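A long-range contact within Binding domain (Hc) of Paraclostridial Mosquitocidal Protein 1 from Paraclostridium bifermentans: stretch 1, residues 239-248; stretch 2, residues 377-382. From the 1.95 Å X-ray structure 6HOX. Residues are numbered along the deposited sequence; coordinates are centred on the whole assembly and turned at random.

Stretch 1 (239-248) LFNSYFNSNI
Stretch 2, residues 377-382: SNDKYY

The contact joins a stretch that begins as helix to a tight turn, with touching residues at least 131 positions apart along the chain. Stretch 1 enters helical, with phi/psi near -61/-47 at Leu-239 and Phe-240 and -61/-29 at Asn-241. Ser-242 and Tyr-243 follow at -70/-17 and -83/-3, and Phe-244 at -128/46 departs from the helical path. Three backbone hydrogen bonds follow an i to i+3 pattern here: Ser-242 N to Leu-239 O (3.2 Å, weak), Tyr-243 N to Phe-240 O (3.1 Å) and Phe-244 N to Asn-241 O (3.0 Å). Ser-242, with chi1 76° (p), also returns its OG to Leu-239 O at 2.7 Å. Asn-245 (-85/-8), Ser-246 (-105/174), Asn-247 (-99/11) and Ile-248 (-71/141) continue as loop.

Stretch 2 contains a type I beta turn from Ser-377 to Lys-380, with Asn-378 at -65/-18 and Asp-379 at -78/-15 in its central positions and Lys-380 N bonded to Ser-377 O at 3.2 Å. Lys-380 then extends (-67/141) before Tyr-381 (-96/13). The register is set by Phe-244 and Asn-378, whose CA atoms lie 5.6 Å apart; both CA-to-CB bonds point toward the opposing stretch, and their CB atoms approach to 3.8 Å. The two stretches together bury 339 Å².

Phe-244 is the apolar centre. Its m rotamer (chi1 -61°, chi2 -80°) lays one ring face against the turn: Asp-379 CA stands 3.6 Å from the Phe-244 ring centroid, only 14° off the normal. This is a CH-pi contact, in which a CA hydrogen, polarised by its flanking peptide groups, can meet the pi cloud. Asp-379 CB also lies 3.6 Å from Phe-244 CD2. Further along, Phe-244 CE1 reaches Tyr-381 CE1 at 4.0 Å, meeting the tyrosine ring at its edge, near its plane. Tyr-381 starts sideways, but chi1 -69° (m) and chi2 -5° bring the ring's end closer. Phe-240, chi1 172° (t) and chi2 74°, likewise leaves sideways and ends nearer, with CE2 3.8 Å from Asp-379 CB.

Asp-379 can pack its CA and CB against these aromatics while its carboxylate is engaged within its own turn. At chi1 54° (p) and chi2 -68°, OD1 accepts a very short 2.5 Å hydrogen bond from Ser-377 OG (chi1 46°, p), which in turn accepts one from Lys-380 NZ at 3.0 Å. The lysine follows m, m, t, m to fold back over the turn, its CA-to-CB bond directed away from stretch 1.

The direct polar link is Asn-378, chi1 -76° (m) and chi2 -18°. Its ND2 donates to Phe-244 O at 2.9 Å with an N-H...O angle of 159°. Ser-246 O is also 2.9 Å from Asn-378 ND2, but the angle is too poor for a hydrogen bond. Water extends the link: one molecule donates to Ile-248 O (2.9 Å) and to Asn-378 O (2.7 Å), bridging the two backbones.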

# COMPACT_ATOMS: atom_id res chain seq x y z
N LEU A 239 -4.57 -16.11 -2.57
CA LEU A 239 -4.07 -15.31 -3.70
C LEU A 239 -3.35 -14.06 -3.16
O LEU A 239 -2.23 -13.70 -3.59
CB LEU A 239 -5.24 -14.93 -4.60
CG LEU A 239 -4.93 -13.92 -5.70
CD1 LEU A 239 -3.88 -14.47 -6.64
CD2 LEU A 239 -6.18 -13.55 -6.48
N PHE A 240 -3.98 -13.39 -2.19
CA PHE A 240 -3.41 -12.18 -1.62
C PHE A 240 -2.05 -12.50 -0.97
O PHE A 240 -1.06 -11.78 -1.21
CB PHE A 240 -4.37 -11.53 -0.64
CG PHE A 240 -3.78 -10.37 0.13
CD1 PHE A 240 -3.57 -9.15 -0.50
CD2 PHE A 240 -3.45 -10.49 1.46
CE1 PHE A 240 -3.03 -8.08 0.19
CE2 PHE A 240 -2.91 -9.43 2.16
CZ PHE A 240 -2.71 -8.22 1.53
N ASN A 241 -2.03 -13.57 -0.16
CA ASN A 241 -0.85 -13.99 0.59
C ASN A 241 0.29 -14.34 -0.36
O ASN A 241 1.47 -14.18 0.01
CB ASN A 241 -1.17 -15.17 1.52
CG ASN A 241 -2.03 -14.76 2.69
OD1 ASN A 241 -2.03 -13.60 3.10
ND2 ASN A 241 -2.77 -15.70 3.24
N SER A 242 -0.04 -14.79 -1.58
CA SER A 242 0.96 -15.28 -2.50
C SER A 242 1.84 -14.13 -3.00
O SER A 242 2.91 -14.38 -3.55
CB SER A 242 0.33 -16.06 -3.64
OG SER A 242 -0.29 -15.21 -4.59
N TYR A 243 1.38 -12.89 -2.84
CA TYR A 243 2.16 -11.72 -3.25
C TYR A 243 3.19 -11.30 -2.19
O TYR A 243 3.95 -10.37 -2.44
CB TYR A 243 1.21 -10.57 -3.57
CG TYR A 243 0.44 -10.81 -4.84
CD1 TYR A 243 1.10 -10.84 -6.05
CD2 TYR A 243 -0.92 -11.06 -4.83
CE1 TYR A 243 0.42 -11.07 -7.24
CE2 TYR A 243 -1.61 -11.29 -6.01
CZ TYR A 243 -0.94 -11.30 -7.22
OH TYR A 243 -1.59 -11.54 -8.39
N PHE A 244 3.22 -11.98 -1.05
CA PHE A 244 4.14 -11.65 0.06
C PHE A 244 4.92 -12.90 0.50
O PHE A 244 5.08 -13.17 1.68
CB PHE A 244 3.32 -11.03 1.20
CG PHE A 244 2.61 -9.75 0.82
CD1 PHE A 244 3.31 -8.56 0.80
CD2 PHE A 244 1.28 -9.75 0.44
CE1 PHE A 244 2.67 -7.38 0.44
CE2 PHE A 244 0.65 -8.57 0.08
CZ PHE A 244 1.35 -7.39 0.08
N ASN A 245 5.44 -13.63 -0.48
CA ASN A 245 6.06 -14.94 -0.25
C ASN A 245 7.54 -14.79 0.16
O ASN A 245 8.18 -15.76 0.54
CB ASN A 245 5.94 -15.85 -1.48
CG ASN A 245 6.29 -15.14 -2.78
OD1 ASN A 245 5.91 -13.99 -2.99
ND2 ASN A 245 7.01 -15.83 -3.66
N SER A 246 8.08 -13.57 0.09
CA SER A 246 9.48 -13.33 0.39
C SER A 246 9.63 -12.67 1.76
O SER A 246 8.66 -12.29 2.42
CB SER A 246 10.13 -12.53 -0.69
OG SER A 246 9.71 -11.18 -0.60
N ASN A 247 10.88 -12.51 2.19
CA ASN A 247 11.20 -12.01 3.51
C ASN A 247 11.54 -10.52 3.47
O ASN A 247 12.00 -9.99 4.45
CB ASN A 247 12.31 -12.86 4.13
CG ASN A 247 11.80 -14.23 4.50
OD1 ASN A 247 10.64 -14.38 4.89
ND2 ASN A 247 12.64 -15.24 4.33
N ILE A 248 11.29 -9.85 2.34
CA ILE A 248 11.57 -8.43 2.23
C ILE A 248 10.56 -7.68 3.11
O ILE A 248 9.39 -8.06 3.18
CB ILE A 248 11.56 -7.93 0.78
CG1 ILE A 248 10.15 -8.01 0.18
CG2 ILE A 248 12.60 -8.66 -0.06
CD1 ILE A 248 10.05 -7.58 -1.26
N SER A 377 2.44 -10.70 9.89
CA SER A 377 2.59 -11.39 8.59
C SER A 377 3.34 -10.49 7.60
O SER A 377 3.45 -9.29 7.82
CB SER A 377 1.25 -11.78 8.07
OG SER A 377 0.35 -10.69 8.21
N ASN A 378 3.86 -11.10 6.52
CA ASN A 378 4.72 -10.43 5.53
C ASN A 378 3.97 -9.33 4.76
O ASN A 378 4.62 -8.48 4.13
CB ASN A 378 5.24 -11.38 4.46
CG ASN A 378 6.37 -12.27 4.92
OD1 ASN A 378 7.02 -12.00 5.93
ND2 ASN A 378 6.62 -13.33 4.17
N ASP A 379 2.63 -9.35 4.79
CA ASP A 379 1.83 -8.40 4.06
C ASP A 379 1.77 -7.03 4.76
O ASP A 379 1.32 -6.06 4.15
CB ASP A 379 0.42 -8.95 3.85
CG ASP A 379 -0.24 -9.37 5.14
OD1 ASP A 379 0.23 -10.35 5.74
OD2 ASP A 379 -1.15 -8.66 5.58
N LYS A 380 2.16 -6.93 6.03
CA LYS A 380 2.11 -5.65 6.76
C LYS A 380 3.11 -4.65 6.16
O LYS A 380 4.21 -5.02 5.74
CB LYS A 380 2.32 -5.91 8.25
CG LYS A 380 1.29 -6.85 8.85
CD LYS A 380 -0.12 -6.42 8.52
CE LYS A 380 -1.19 -7.00 9.43
NZ LYS A 380 -0.96 -8.44 9.65
N TYR A 381 2.71 -3.38 6.08
CA TYR A 381 3.53 -2.34 5.48
C TYR A 381 4.31 -1.58 6.55
O TYR A 381 4.83 -0.52 6.27
CB TYR A 381 2.68 -1.37 4.67
CG TYR A 381 2.07 -1.95 3.42
CD1 TYR A 381 2.36 -3.23 2.98
CD2 TYR A 381 1.19 -1.21 2.66
CE1 TYR A 381 1.77 -3.78 1.85
CE2 TYR A 381 0.60 -1.74 1.52
CZ TYR A 381 0.90 -3.02 1.10
OH TYR A 381 0.33 -3.55 -0.03
N TYR A 382 4.33 -2.12 7.77
CA TYR A 382 5.13 -1.61 8.88
C TYR A 382 6.05 -2.73 9.35
O TYR A 382 5.90 -3.88 8.92
CB TYR A 382 4.22 -1.14 10.01
CG TYR A 382 3.17 -2.13 10.43
CD1 TYR A 382 3.46 -3.19 11.28
CD2 TYR A 382 1.86 -2.02 9.97
CE1 TYR A 382 2.49 -4.11 11.66
CE2 TYR A 382 0.88 -2.93 10.35
CZ TYR A 382 1.19 -3.98 11.19
OH TYR A 382 0.21 -4.86 11.55
O HOH W 1 6.67 -8.22 2.34
O HOH W 2 7.93 -9.22 5.76